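Side-chain contact in lectin-like protein (Entamoeba histolytica HM-1:IMSS-A, PDB 5ZBT), which is of unknown function but may bind D-mannose, as its family generally does, through the legume lectin-like domain of a longer, probably membrane-bound protein: residues A[50-53]-A[54-57]. Numbering follows the deposited sequence.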
ATOM      1  N   ILE A  50       0.451  15.466   0.151  1.00 13.17           N
ATOM      2  CA  ILE A  50      -0.445  16.600  -0.037  1.00 16.02           C
ATOM      3  C   ILE A  50      -1.821  16.078  -0.409  1.00 12.43           C
ATOM      4  O   ILE A  50      -1.960  15.339  -1.387  1.00 16.02           O
ATOM      5  CB  ILE A  50       0.030  17.567  -1.143  1.00 17.94           C
ATOM      6  CG1 ILE A  50       1.392  18.194  -0.826  1.00 15.51           C
ATOM      7  CG2 ILE A  50      -1.023  18.637  -1.360  1.00 11.73           C
ATOM      8  CD1 ILE A  50       1.978  18.993  -2.014  1.00 12.38           C
ATOM      9  N   VAL A  51      -2.845  16.500   0.322  1.00 14.02           N
ATOM     10  CA  VAL A  51      -4.224  16.176  -0.040  1.00 14.94           C
ATOM     11  C   VAL A  51      -4.694  17.188  -1.082  1.00 12.53           C
ATOM     12  O   VAL A  51      -4.807  18.381  -0.795  1.00 12.16           O
ATOM     13  CB  VAL A  51      -5.150  16.177   1.182  1.00 16.06           C
ATOM     14  CG1 VAL A  51      -6.564  15.790   0.765  1.00 12.75           C
ATOM     15  CG2 VAL A  51      -4.598  15.262   2.271  1.00 10.88           C
ATOM     16  N   PHE A  52      -4.940  16.712  -2.298  1.00 17.78           N
ATOM     17  CA  PHE A  52      -5.527  17.493  -3.371  1.00 18.17           C
ATOM     18  C   PHE A  52      -7.020  17.185  -3.443  1.00 20.36           C
ATOM     19  O   PHE A  52      -7.531  16.311  -2.731  1.00 19.62           O
ATOM     20  CB  PHE A  52      -4.831  17.193  -4.705  1.00 15.83           C
ATOM     21  CG  PHE A  52      -3.497  17.873  -4.865  1.00 19.47           C
ATOM     22  CD1 PHE A  52      -3.417  19.194  -5.322  1.00 15.94           C
ATOM     23  CD2 PHE A  52      -2.325  17.202  -4.570  1.00 16.61           C
ATOM     24  CE1 PHE A  52      -2.189  19.820  -5.465  1.00 16.65           C
ATOM     25  CE2 PHE A  52      -1.086  17.820  -4.721  1.00 17.48           C
ATOM     26  CZ  PHE A  52      -1.014  19.133  -5.168  1.00 17.47           C
ATOM     27  N   GLU A  53      -7.719  17.902  -4.329  1.00 21.12           N
ATOM     28  CA  GLU A  53      -9.156  17.690  -4.507  1.00 27.88           C
ATOM     29  C   GLU A  53      -9.466  16.266  -4.976  1.00 27.79           C
ATOM     30  O   GLU A  53     -10.364  15.606  -4.438  1.00 25.42           O
ATOM     31  CB  GLU A  53      -9.723  18.711  -5.499  1.00 31.84           C
ATOM     32  CG  GLU A  53     -11.149  19.150  -5.167  1.00 33.65           C
ATOM     33  CD  GLU A  53     -11.877  19.771  -6.337  1.00 36.15           C
ATOM     34  OE1 GLU A  53     -11.243  19.997  -7.383  1.00 37.83           O
ATOM     35  OE2 GLU A  53     -13.098  20.023  -6.215  1.00 58.08           O
ATOM     36  N   ASN A  54      -8.725  15.767  -5.969  1.00 24.80           N
ATOM     37  CA  ASN A  54      -9.036  14.480  -6.588  1.00 28.80           C
ATOM     38  C   ASN A  54      -8.134  13.323  -6.152  1.00 27.63           C
ATOM     39  O   ASN A  54      -8.340  12.202  -6.625  1.00 33.44           O
ATOM     40  CB  ASN A  54      -8.971  14.601  -8.112  1.00 30.63           C
ATOM     41  CG  ASN A  54      -9.861  15.708  -8.650  1.00 42.15           C
ATOM     42  OD1 ASN A  54     -10.953  15.945  -8.129  1.00 41.46           O
ATOM     43  ND2 ASN A  54      -9.398  16.394  -9.703  1.00 37.68           N
ATOM     44  N   TYR A  55      -7.149  13.548  -5.283  1.00 21.75           N
ATOM     45  CA  TYR A  55      -6.214  12.481  -4.927  1.00 19.55           C
ATOM     46  C   TYR A  55      -5.360  12.944  -3.754  1.00 20.15           C
ATOM     47  O   TYR A  55      -5.275  14.143  -3.455  1.00 16.61           O
ATOM     48  CB  TYR A  55      -5.321  12.076  -6.121  1.00 18.98           C
ATOM     49  CG  TYR A  55      -4.556  13.237  -6.721  1.00 19.81           C
ATOM     50  CD1 TYR A  55      -3.306  13.606  -6.229  1.00 16.40           C
ATOM     51  CD2 TYR A  55      -5.102  13.996  -7.750  1.00 25.14           C
ATOM     52  CE1 TYR A  55      -2.613  14.683  -6.766  1.00 14.66           C
ATOM     53  CE2 TYR A  55      -4.417  15.089  -8.292  1.00 18.55           C
ATOM     54  CZ  TYR A  55      -3.178  15.420  -7.797  1.00 17.56           C
ATOM     55  OH  TYR A  55      -2.497  16.493  -8.336  1.00 20.28           O
ATOM     56  N   VAL A  56      -4.744  11.972  -3.081  1.00 16.36           N
ATOM     57  CA  VAL A  56      -3.703  12.229  -2.095  1.00 11.07           C
ATOM     58  C   VAL A  56      -2.359  11.978  -2.775  1.00 14.62           C
ATOM     59  O   VAL A  56      -2.089  10.869  -3.258  1.00 15.05           O
ATOM     60  CB  VAL A  56      -3.875  11.347  -0.849  1.00 14.64           C
ATOM     61  CG1 VAL A  56      -2.794  11.662   0.202  1.00 11.42           C
ATOM     62  CG2 VAL A  56      -5.282  11.508  -0.258  1.00 14.28           C
ATOM     63  N   GLN A  57      -1.527  13.014  -2.846  1.00 13.42           N
ATOM     64  CA  GLN A  57      -0.171  12.858  -3.358  1.00 15.77           C
ATOM     65  C   GLN A  57       0.679  12.208  -2.284  1.00 13.27           C
ATOM     66  O   GLN A  57       0.726  12.697  -1.150  1.00 15.99           O
ATOM     67  CB  GLN A  57       0.427  14.202  -3.762  1.00 13.89           C
ATOM     68  CG  GLN A  57       1.903  14.129  -4.137  1.00 13.62           C
ATOM     69  CD  GLN A  57       2.543  15.524  -4.283  1.00 14.46           C
ATOM     70  OE1 GLN A  57       2.284  16.233  -5.261  1.00 12.87           O
ATOM     71  NE2 GLN A  57       3.347  15.928  -3.296  1.00  8.04           N
TER
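Asn54 follows Glu53 at the tip of a tight reversal, and their side chains run outward together, the amide and carboxylate alongside each other. No side-chain hydrogen bond links the two: Glu53 OE1 and Asn54 OD1, both oxygens, are 4.1 Å apart. The backbone torsions of Glu53 and Asn54 fit the two central positions of a type I turn, with Phe52 and Tyr55 at its ends.

With chi1 of Tyr55 at 56°, CG is tucked close to both backbone branches, N and C, and the ring turns back beside Phe52. A CH-pi contact follows: Phe52 CB lies over the tyrosine face, 4.0 Å from the ring centroid and 13° off the normal. The two rings meet obliquely, with planes at 32° and centroids of Phe52 and Tyr55 5.0 Å apart. The closest carbons are Phe52 CD2 and Tyr55 CE1, at 3.4 Å. Tyr55 OH reaches over the rim of one phenyl face, while Ile50 CG2 meets the opposite face. Arg223 adds a cation-pi partner to Tyr55. In the backbone, Phe52 N donates to Tyr55 O at 2.8 Å.

This is the beta hairpin of strands 50-51 and 56-59 at one margin of a sheet in the legume-lectin beta sandwich; strand 50-51 is outermost within the chain. Val56 forms an antiparallel non-hydrogen-bonded pair with Val51 (CA to CA 4.5 Å), and both valines point to the face opposite Ile50 and Gln57. Val51 meets helix 36-42 there.

Gln57 exchanges two backbone hydrogen bonds with Ile50; its N reaches Ile50 O at 2.8 Å, and Ile50 N donates to Gln57 O. The extended Gln57 side chain runs alongside Ile50, placing NE2 3.6 Å from Ile50 CD1. NE2 hydrogen-bonds to Pro48 O, while OE1 lies at the Phe52 ring edge, near CE2.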